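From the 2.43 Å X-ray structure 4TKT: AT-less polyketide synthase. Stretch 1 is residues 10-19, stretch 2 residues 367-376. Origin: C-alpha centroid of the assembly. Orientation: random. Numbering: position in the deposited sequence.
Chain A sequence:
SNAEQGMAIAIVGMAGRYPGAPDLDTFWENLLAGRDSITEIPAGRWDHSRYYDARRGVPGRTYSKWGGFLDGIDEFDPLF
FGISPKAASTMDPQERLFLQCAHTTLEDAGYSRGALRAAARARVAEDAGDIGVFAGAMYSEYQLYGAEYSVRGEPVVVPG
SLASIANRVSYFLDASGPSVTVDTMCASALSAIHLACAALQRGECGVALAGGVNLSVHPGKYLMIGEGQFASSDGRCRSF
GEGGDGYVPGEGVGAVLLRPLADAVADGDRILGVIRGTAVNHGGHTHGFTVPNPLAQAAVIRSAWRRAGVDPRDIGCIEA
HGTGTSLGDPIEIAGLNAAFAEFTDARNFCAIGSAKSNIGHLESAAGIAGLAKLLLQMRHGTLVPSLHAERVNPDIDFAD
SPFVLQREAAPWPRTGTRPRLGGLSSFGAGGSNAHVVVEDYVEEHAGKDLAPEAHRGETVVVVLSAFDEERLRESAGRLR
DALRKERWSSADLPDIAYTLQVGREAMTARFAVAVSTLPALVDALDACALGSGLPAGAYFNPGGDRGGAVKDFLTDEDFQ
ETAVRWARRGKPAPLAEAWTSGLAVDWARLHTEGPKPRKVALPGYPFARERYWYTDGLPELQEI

Stretch 1 (10-19) AIVGMAGRYP
Stretch 2, residues 367-376: GIAGLAKLLL

The contact between strand 10-17 and helix 367-376 centres on Met14, a selenomethionine whose side chain is fully extended (chi1 -167°, chi2 171°, chi3 -159°, all t) and runs from the strand to the helix. Its CE methyl lies 3.7 Å from Ala372 CB, 4.0 Å from Leu371 CG and 4.0 Å from Ile368 CD1. The methyl also reaches the helix backbone, with Met14 CE 3.6 Å from Ile368 O and 3.6 Å from Ala372 N. These two backbone atoms are already paired in the helix, Ala372 N donating to Ile368 O at 3.1 Å, so the methyl packs against a satisfied turn. One atom back along the side chain, Met14 SE sits 3.6 Å from Leu375 CD1.

Toward the N-terminal end of the strand, Ile11 (chi1 m, chi2 t) extends the apolar layer. Ile11 CD1 is 3.7 Å from CD1 of Leu375 (chi1 m, chi2 t) and 4.4 Å from CD2 of Leu371 (chi1 t, chi2 p). Ile11 and Leu375 also set the register, their CA atoms being 9.7 Å apart. The two elements cross at -118°, with their axes 9.4 Å apart at closest approach; this gap is bridged by side chains, and 375 Å² is buried in total. On the helix, Leu371, Ala372 and Leu375 direct their CA-to-CB bonds toward the strand, whereas those of Ile368 and Ala369 point sideways. Helical phi/psi values, near -65/-40, accompany backbone hydrogen bonds from N of residue i+4 to O of residue i, from Leu371 N to Gly367 O at 2.8 Å through Leu376 N to Ala372 O at 2.9 Å.

The strand is extended for most of its length, but Val12 departs from this at -105/0 and Gly13 follows at -173/151. Beyond Arg17 the chain leaves the strand, and Tyr18 (phi/psi -127/164, chi1 -59°, chi2 -47°) turns its ring back along the strand to cover Ile368, Ala369 and Ala372. Gly16 leaves room for that ring: an ideal CB there would come within 2.8 Å of Tyr18 CE2. Ala369 CB lies over one face of the ring in a CH-pi contact, 3.9 Å from the Tyr18 centroid and 19° off the normal, and 3.7 Å from Tyr18 CE1. Tyr18 CE2 is 4.1 Å from Ala372 CB.

The hydroxyl forms the polar edge. Tyr18 OH is 3.5 Å from Ile368 CG2 (chi1 t, chi2 p) and 3.4 Å from Ile368 O. Tyr18 OH is also 3.4 Å from Ala369 N, but the angle is too poor for a hydrogen bond.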

# COMPACT_ATOMS: atom_id res chain seq x y z
N ALA A 10 6.83 13.91 -1.87
CA ALA A 10 6.44 13.47 -0.54
C ALA A 10 5.41 12.35 -0.58
O ALA A 10 4.57 12.30 -1.48
CB ALA A 10 5.90 14.64 0.26
N ILE A 11 5.50 11.45 0.38
CA ILE A 11 4.48 10.42 0.57
C ILE A 11 3.56 10.83 1.71
O ILE A 11 3.98 10.86 2.87
CB ILE A 11 5.11 9.05 0.86
CG1 ILE A 11 6.01 8.63 -0.31
CG2 ILE A 11 4.03 8.01 1.12
CD1 ILE A 11 6.84 7.41 -0.03
N VAL A 12 2.32 11.15 1.38
CA VAL A 12 1.41 11.74 2.36
C VAL A 12 0.35 10.77 2.87
O VAL A 12 -0.48 11.13 3.71
CB VAL A 12 0.70 12.98 1.78
CG1 VAL A 12 1.72 14.00 1.33
CG2 VAL A 12 -0.21 12.58 0.64
N GLY A 13 0.38 9.54 2.37
CA GLY A 13 -0.57 8.52 2.80
C GLY A 13 -0.23 7.17 2.21
O GLY A 13 0.34 7.09 1.12
N MSE A 14 -0.57 6.11 2.92
CA MSE A 14 -0.26 4.77 2.44
C MSE A 14 -1.24 3.72 2.94
O MSE A 14 -1.72 3.79 4.07
CB MSE A 14 1.16 4.38 2.84
CG MSE A 14 1.68 3.15 2.12
SE MSE A 14 3.58 2.82 2.45
CE MSE A 14 3.93 1.72 0.87
N ALA A 15 -1.54 2.75 2.08
CA ALA A 15 -2.34 1.61 2.46
C ALA A 15 -1.71 0.34 1.92
O ALA A 15 -1.08 0.35 0.86
CB ALA A 15 -3.76 1.75 1.96
N GLY A 16 -1.88 -0.76 2.65
CA GLY A 16 -1.27 -2.02 2.27
C GLY A 16 -2.04 -3.22 2.78
O GLY A 16 -2.49 -3.24 3.92
N ARG A 17 -2.19 -4.22 1.91
CA ARG A 17 -2.86 -5.46 2.27
C ARG A 17 -2.02 -6.63 1.77
O ARG A 17 -2.01 -6.94 0.58
CB ARG A 17 -4.27 -5.50 1.69
CG ARG A 17 -5.08 -6.71 2.10
CD ARG A 17 -6.50 -6.61 1.57
NE ARG A 17 -7.27 -7.83 1.78
CZ ARG A 17 -8.53 -7.99 1.40
NH1 ARG A 17 -9.17 -7.00 0.79
NH2 ARG A 17 -9.16 -9.14 1.63
N TYR A 18 -1.32 -7.28 2.69
CA TYR A 18 -0.28 -8.24 2.35
C TYR A 18 -0.53 -9.57 3.07
O TYR A 18 -1.32 -9.61 4.01
CB TYR A 18 1.09 -7.64 2.69
CG TYR A 18 1.34 -6.35 1.93
CD1 TYR A 18 1.08 -6.27 0.57
CD2 TYR A 18 1.78 -5.21 2.58
CE1 TYR A 18 1.28 -5.10 -0.13
CE2 TYR A 18 1.99 -4.02 1.89
CZ TYR A 18 1.73 -3.98 0.53
OH TYR A 18 1.93 -2.82 -0.19
N PRO A 19 0.13 -10.66 2.62
CA PRO A 19 -0.10 -11.97 3.23
C PRO A 19 0.11 -11.96 4.74
O PRO A 19 1.19 -11.60 5.22
CB PRO A 19 0.94 -12.86 2.55
CG PRO A 19 1.14 -12.23 1.22
CD PRO A 19 1.06 -10.75 1.48
N GLY A 367 7.00 -4.34 -5.45
CA GLY A 367 7.64 -3.08 -5.17
C GLY A 367 6.94 -2.23 -4.13
O GLY A 367 7.59 -1.52 -3.36
N ILE A 368 5.61 -2.29 -4.11
CA ILE A 368 4.85 -1.47 -3.17
C ILE A 368 4.89 -2.08 -1.77
O ILE A 368 4.90 -1.37 -0.77
CB ILE A 368 3.39 -1.26 -3.65
CG1 ILE A 368 2.71 -0.14 -2.86
CG2 ILE A 368 2.58 -2.55 -3.60
CD1 ILE A 368 3.33 1.21 -3.07
N ALA A 369 4.96 -3.41 -1.70
CA ALA A 369 5.16 -4.09 -0.43
C ALA A 369 6.57 -3.82 0.09
O ALA A 369 6.78 -3.67 1.29
CB ALA A 369 4.92 -5.58 -0.57
N GLY A 370 7.52 -3.76 -0.84
CA GLY A 370 8.90 -3.46 -0.52
C GLY A 370 9.05 -2.03 -0.02
O GLY A 370 9.80 -1.77 0.92
N LEU A 371 8.33 -1.11 -0.65
CA LEU A 371 8.34 0.28 -0.22
C LEU A 371 7.77 0.41 1.19
O LEU A 371 8.26 1.19 2.00
CB LEU A 371 7.54 1.15 -1.19
CG LEU A 371 7.42 2.63 -0.80
CD1 LEU A 371 8.80 3.24 -0.65
CD2 LEU A 371 6.60 3.39 -1.82
N ALA A 372 6.73 -0.38 1.47
CA ALA A 372 6.11 -0.38 2.78
C ALA A 372 7.10 -0.80 3.86
O ALA A 372 7.22 -0.13 4.89
CB ALA A 372 4.90 -1.31 2.79
N LYS A 373 7.81 -1.90 3.62
CA LYS A 373 8.80 -2.39 4.57
C LYS A 373 9.88 -1.35 4.84
O LYS A 373 10.30 -1.16 5.98
CB LYS A 373 9.44 -3.68 4.06
CG LYS A 373 10.57 -4.19 4.95
CD LYS A 373 11.21 -5.44 4.38
CE LYS A 373 12.52 -5.76 5.09
NZ LYS A 373 13.25 -6.89 4.46
N LEU A 374 10.31 -0.67 3.78
CA LEU A 374 11.36 0.32 3.90
C LEU A 374 10.90 1.54 4.70
O LEU A 374 11.60 1.99 5.60
CB LEU A 374 11.85 0.75 2.51
CG LEU A 374 13.07 1.67 2.46
CD1 LEU A 374 14.16 1.18 3.40
CD2 LEU A 374 13.60 1.74 1.03
N LEU A 375 9.72 2.05 4.37
CA LEU A 375 9.17 3.21 5.06
C LEU A 375 8.87 2.90 6.53
O LEU A 375 9.07 3.74 7.40
CB LEU A 375 7.90 3.70 4.37
CG LEU A 375 8.08 4.34 2.98
CD1 LEU A 375 6.72 4.67 2.38
CD2 LEU A 375 8.94 5.58 3.07
N LEU A 376 8.38 1.69 6.79
CA LEU A 376 8.07 1.27 8.15
C LEU A 376 9.32 1.13 9.00
O LEU A 376 9.31 1.43 10.19
CB LEU A 376 7.29 -0.05 8.14
CG LEU A 376 5.81 0.05 7.79
CD1 LEU A 376 5.20 -1.34 7.60
CD2 LEU A 376 5.06 0.81 8.88